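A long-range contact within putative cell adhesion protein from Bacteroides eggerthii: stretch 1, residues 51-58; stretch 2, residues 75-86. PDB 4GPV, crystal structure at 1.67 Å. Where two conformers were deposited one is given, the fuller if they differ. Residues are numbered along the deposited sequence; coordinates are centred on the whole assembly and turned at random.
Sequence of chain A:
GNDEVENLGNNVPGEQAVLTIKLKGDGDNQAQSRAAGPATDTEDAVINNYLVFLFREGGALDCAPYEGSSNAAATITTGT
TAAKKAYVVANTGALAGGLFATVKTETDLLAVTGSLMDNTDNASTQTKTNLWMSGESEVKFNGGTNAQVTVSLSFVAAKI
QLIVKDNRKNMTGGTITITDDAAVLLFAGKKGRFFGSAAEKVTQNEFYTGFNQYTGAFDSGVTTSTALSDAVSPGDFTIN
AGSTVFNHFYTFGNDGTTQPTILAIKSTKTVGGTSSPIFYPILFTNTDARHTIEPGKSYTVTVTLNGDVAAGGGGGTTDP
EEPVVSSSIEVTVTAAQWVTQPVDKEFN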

# COMPACT_ATOMS: atom_id res chain seq x y z
N LEU A 51 -5.84 -0.99 -18.44
CA LEU A 51 -6.12 -2.16 -19.27
C LEU A 51 -7.54 -2.63 -18.98
O LEU A 51 -7.95 -2.66 -17.82
CB LEU A 51 -5.14 -3.33 -19.02
CG LEU A 51 -3.63 -3.03 -19.19
CD1 LEU A 51 -2.78 -4.18 -18.61
CD2 LEU A 51 -3.28 -2.84 -20.65
N VAL A 52 -8.26 -3.04 -20.01
CA VAL A 52 -9.61 -3.61 -19.85
C VAL A 52 -9.56 -5.04 -20.40
O VAL A 52 -9.17 -5.26 -21.56
CB VAL A 52 -10.77 -2.80 -20.52
CG1 VAL A 52 -12.15 -3.42 -20.22
CG2 VAL A 52 -10.75 -1.32 -20.12
N PHE A 53 -9.94 -6.01 -19.57
CA PHE A 53 -10.02 -7.41 -19.94
C PHE A 53 -11.49 -7.81 -19.98
O PHE A 53 -12.22 -7.53 -19.03
CB PHE A 53 -9.26 -8.32 -18.95
CG PHE A 53 -7.83 -7.91 -18.71
CD1 PHE A 53 -7.52 -6.89 -17.80
CD2 PHE A 53 -6.78 -8.56 -19.35
CE1 PHE A 53 -6.20 -6.50 -17.58
CE2 PHE A 53 -5.45 -8.16 -19.13
CZ PHE A 53 -5.17 -7.14 -18.25
N LEU A 54 -11.91 -8.47 -21.06
CA LEU A 54 -13.29 -8.92 -21.18
C LEU A 54 -13.30 -10.43 -21.24
O LEU A 54 -12.52 -10.99 -22.01
CB LEU A 54 -13.98 -8.33 -22.42
CG LEU A 54 -14.11 -6.81 -22.48
CD1 LEU A 54 -14.63 -6.36 -23.88
CD2 LEU A 54 -15.04 -6.31 -21.42
N PHE A 55 -14.14 -11.08 -20.43
CA PHE A 55 -14.17 -12.55 -20.43
C PHE A 55 -15.54 -13.10 -20.70
O PHE A 55 -16.53 -12.52 -20.28
CB PHE A 55 -13.68 -13.10 -19.08
CG PHE A 55 -12.26 -12.73 -18.79
CD1 PHE A 55 -11.21 -13.39 -19.42
CD2 PHE A 55 -11.95 -11.70 -17.90
CE1 PHE A 55 -9.88 -13.02 -19.17
CE2 PHE A 55 -10.62 -11.34 -17.65
CZ PHE A 55 -9.60 -12.00 -18.28
N ARG A 56 -15.57 -14.27 -21.34
CA ARG A 56 -16.81 -14.99 -21.61
C ARG A 56 -17.21 -15.78 -20.34
O ARG A 56 -16.44 -15.82 -19.37
CB ARG A 56 -16.65 -15.89 -22.84
CG ARG A 56 -16.32 -15.06 -24.06
CD ARG A 56 -16.18 -15.84 -25.35
NE ARG A 56 -15.84 -14.89 -26.41
CZ ARG A 56 -15.16 -15.18 -27.51
NH1 ARG A 56 -14.81 -16.43 -27.78
NH2 ARG A 56 -14.88 -14.23 -28.38
N GLU A 57 -18.41 -16.41 -20.35
CA GLU A 57 -18.96 -17.17 -19.21
C GLU A 57 -17.97 -18.25 -18.73
O GLU A 57 -17.80 -18.43 -17.52
CB GLU A 57 -20.32 -17.79 -19.61
CG GLU A 57 -21.02 -18.62 -18.53
CD GLU A 57 -21.41 -17.95 -17.22
OE1 GLU A 57 -21.71 -16.73 -17.23
OE2 GLU A 57 -21.46 -18.66 -16.20
N GLY A 58 -17.30 -18.91 -19.67
CA GLY A 58 -16.34 -19.96 -19.35
C GLY A 58 -14.92 -19.53 -19.07
O GLY A 58 -14.02 -20.37 -19.05
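Stretch 2, residues 75-86: TITTGTTAAKKA

Antiparallel strands need not stay in perfect register to hold together, and this pair shows how a few good backbone bonds can anchor a contact that loosens at one end. Stretch 1 runs extended from Leu-51 to about Arg-56. Stretch 2 leaves a first strand at about Ile-76, passes through a loop, reverses in a type I turn from Thr-80 to Ala-83, and then runs as a strand into Ala-86. This second strand lies against stretch 1 with an angle of 142° between their N-to-C directions, roughly antiparallel but clearly twisted, and the axes approach to 4.5 Å.

The register centres on Phe-55 and Lys-85. Phe-55 N donates to Lys-85 O at 2.9 Å, and Lys-85 N returns the bond to Phe-55 O at 3.2 Å. That same Phe-55 O also accepts from Lys-84 N at 2.8 Å, so one carbonyl serves two successive amides, as in a bulge, where Lys-84 has phi/psi of -120/-29°. Beyond it, a water accepts from Glu-57 N at 2.9 Å and lies 2.7 Å from Ala-82 O, spanning a gap too wide for a direct bond.

Side chains alternate accordingly. Leu-54 and Ala-86 share one face of the sheet, with Leu-54 CD2 3.7 Å from Ala-86 CB; Phe-55 and Lys-85 occupy the other. Leu-54 also reaches back to the first strand, its CD1 lying 4.0 Å from Ile-76 CG2, while Val-52 CG1 meets Ile-76 CD1 at 3.9 Å. One leucine thus links both strand segments of stretch 2 to stretch 1. Near the turn, the aliphatic part of Arg-56 packs on Ala-82, with Arg-56 CD 3.8 Å from Ala-82 CB. Glu-57 OE1 and Lys-84 NZ, 4.4 Å apart, are oppositely charged neighbours too distant for a salt bridge.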

# COMPACT_ATOMS: atom_id res chain seq x y z
N THR A 75 -14.36 2.91 -25.75
CA THR A 75 -15.33 2.29 -26.65
C THR A 75 -14.62 1.07 -27.24
O THR A 75 -13.64 1.22 -27.98
CB THR A 75 -15.85 3.30 -27.69
OG1 THR A 75 -16.41 4.41 -27.00
CG2 THR A 75 -16.90 2.70 -28.62
N ILE A 76 -15.09 -0.13 -26.89
CA ILE A 76 -14.45 -1.36 -27.36
C ILE A 76 -15.35 -1.99 -28.41
O ILE A 76 -16.53 -2.26 -28.13
CB ILE A 76 -14.14 -2.32 -26.17
CG1 ILE A 76 -13.13 -1.67 -25.18
CG2 ILE A 76 -13.62 -3.66 -26.70
CD1 ILE A 76 -13.02 -2.34 -23.82
N THR A 77 -14.81 -2.24 -29.62
CA THR A 77 -15.63 -2.84 -30.69
C THR A 77 -15.09 -4.20 -31.17
O THR A 77 -15.64 -4.79 -32.09
CB THR A 77 -15.73 -1.88 -31.89
OG1 THR A 77 -14.42 -1.75 -32.46
CG2 THR A 77 -16.29 -0.52 -31.51
N THR A 78 -14.01 -4.68 -30.54
CA THR A 78 -13.38 -5.94 -30.95
C THR A 78 -13.96 -7.16 -30.25
O THR A 78 -13.58 -8.29 -30.58
CB THR A 78 -11.88 -5.85 -30.69
OG1 THR A 78 -11.69 -5.38 -29.36
CG2 THR A 78 -11.18 -4.93 -31.69
N GLY A 79 -14.84 -6.93 -29.28
CA GLY A 79 -15.49 -7.98 -28.50
C GLY A 79 -16.83 -8.43 -29.03
O GLY A 79 -17.27 -8.01 -30.10
N THR A 80 -17.49 -9.31 -28.27
CA THR A 80 -18.74 -9.89 -28.75
C THR A 80 -19.81 -9.86 -27.67
O THR A 80 -19.53 -9.50 -26.51
CB THR A 80 -18.52 -11.35 -29.23
OG1 THR A 80 -18.50 -12.22 -28.10
CG2 THR A 80 -17.26 -11.55 -30.11
N THR A 81 -21.02 -10.34 -28.03
CA THR A 81 -22.15 -10.45 -27.10
C THR A 81 -21.95 -11.61 -26.11
O THR A 81 -22.78 -11.80 -25.20
CB THR A 81 -23.46 -10.59 -27.86
OG1 THR A 81 -23.36 -11.67 -28.79
CG2 THR A 81 -23.84 -9.30 -28.56
N ALA A 82 -20.83 -12.34 -26.24
CA ALA A 82 -20.46 -13.40 -25.32
C ALA A 82 -19.73 -12.84 -24.08
O ALA A 82 -19.56 -13.59 -23.12
CB ALA A 82 -19.60 -14.44 -26.01
N ALA A 83 -19.30 -11.55 -24.08
CA ALA A 83 -18.64 -10.96 -22.90
C ALA A 83 -19.59 -10.97 -21.70
O ALA A 83 -20.74 -10.56 -21.82
CB ALA A 83 -18.19 -9.52 -23.20
N LYS A 84 -19.09 -11.44 -20.53
CA LYS A 84 -19.86 -11.53 -19.28
C LYS A 84 -19.25 -10.71 -18.14
O LYS A 84 -19.99 -10.29 -17.24
CB LYS A 84 -19.96 -12.99 -18.82
CG LYS A 84 -20.81 -13.87 -19.75
CD LYS A 84 -22.31 -13.53 -19.73
CE LYS A 84 -23.00 -13.88 -18.44
NZ LYS A 84 -24.41 -13.40 -18.42
N LYS A 85 -17.92 -10.52 -18.15
CA LYS A 85 -17.21 -9.80 -17.09
C LYS A 85 -16.18 -8.88 -17.66
O LYS A 85 -15.49 -9.25 -18.61
CB LYS A 85 -16.50 -10.81 -16.16
CG LYS A 85 -17.39 -11.51 -15.13
CD LYS A 85 -17.72 -10.65 -13.90
CE LYS A 85 -16.61 -10.55 -12.89
NZ LYS A 85 -16.98 -9.60 -11.82
N ALA A 86 -16.04 -7.69 -17.05
CA ALA A 86 -15.02 -6.71 -17.41
C ALA A 86 -14.16 -6.45 -16.19
O ALA A 86 -14.70 -6.25 -15.10
CB ALA A 86 -15.67 -5.42 -17.91
O HOH W 1 -20.22 -16.14 -22.65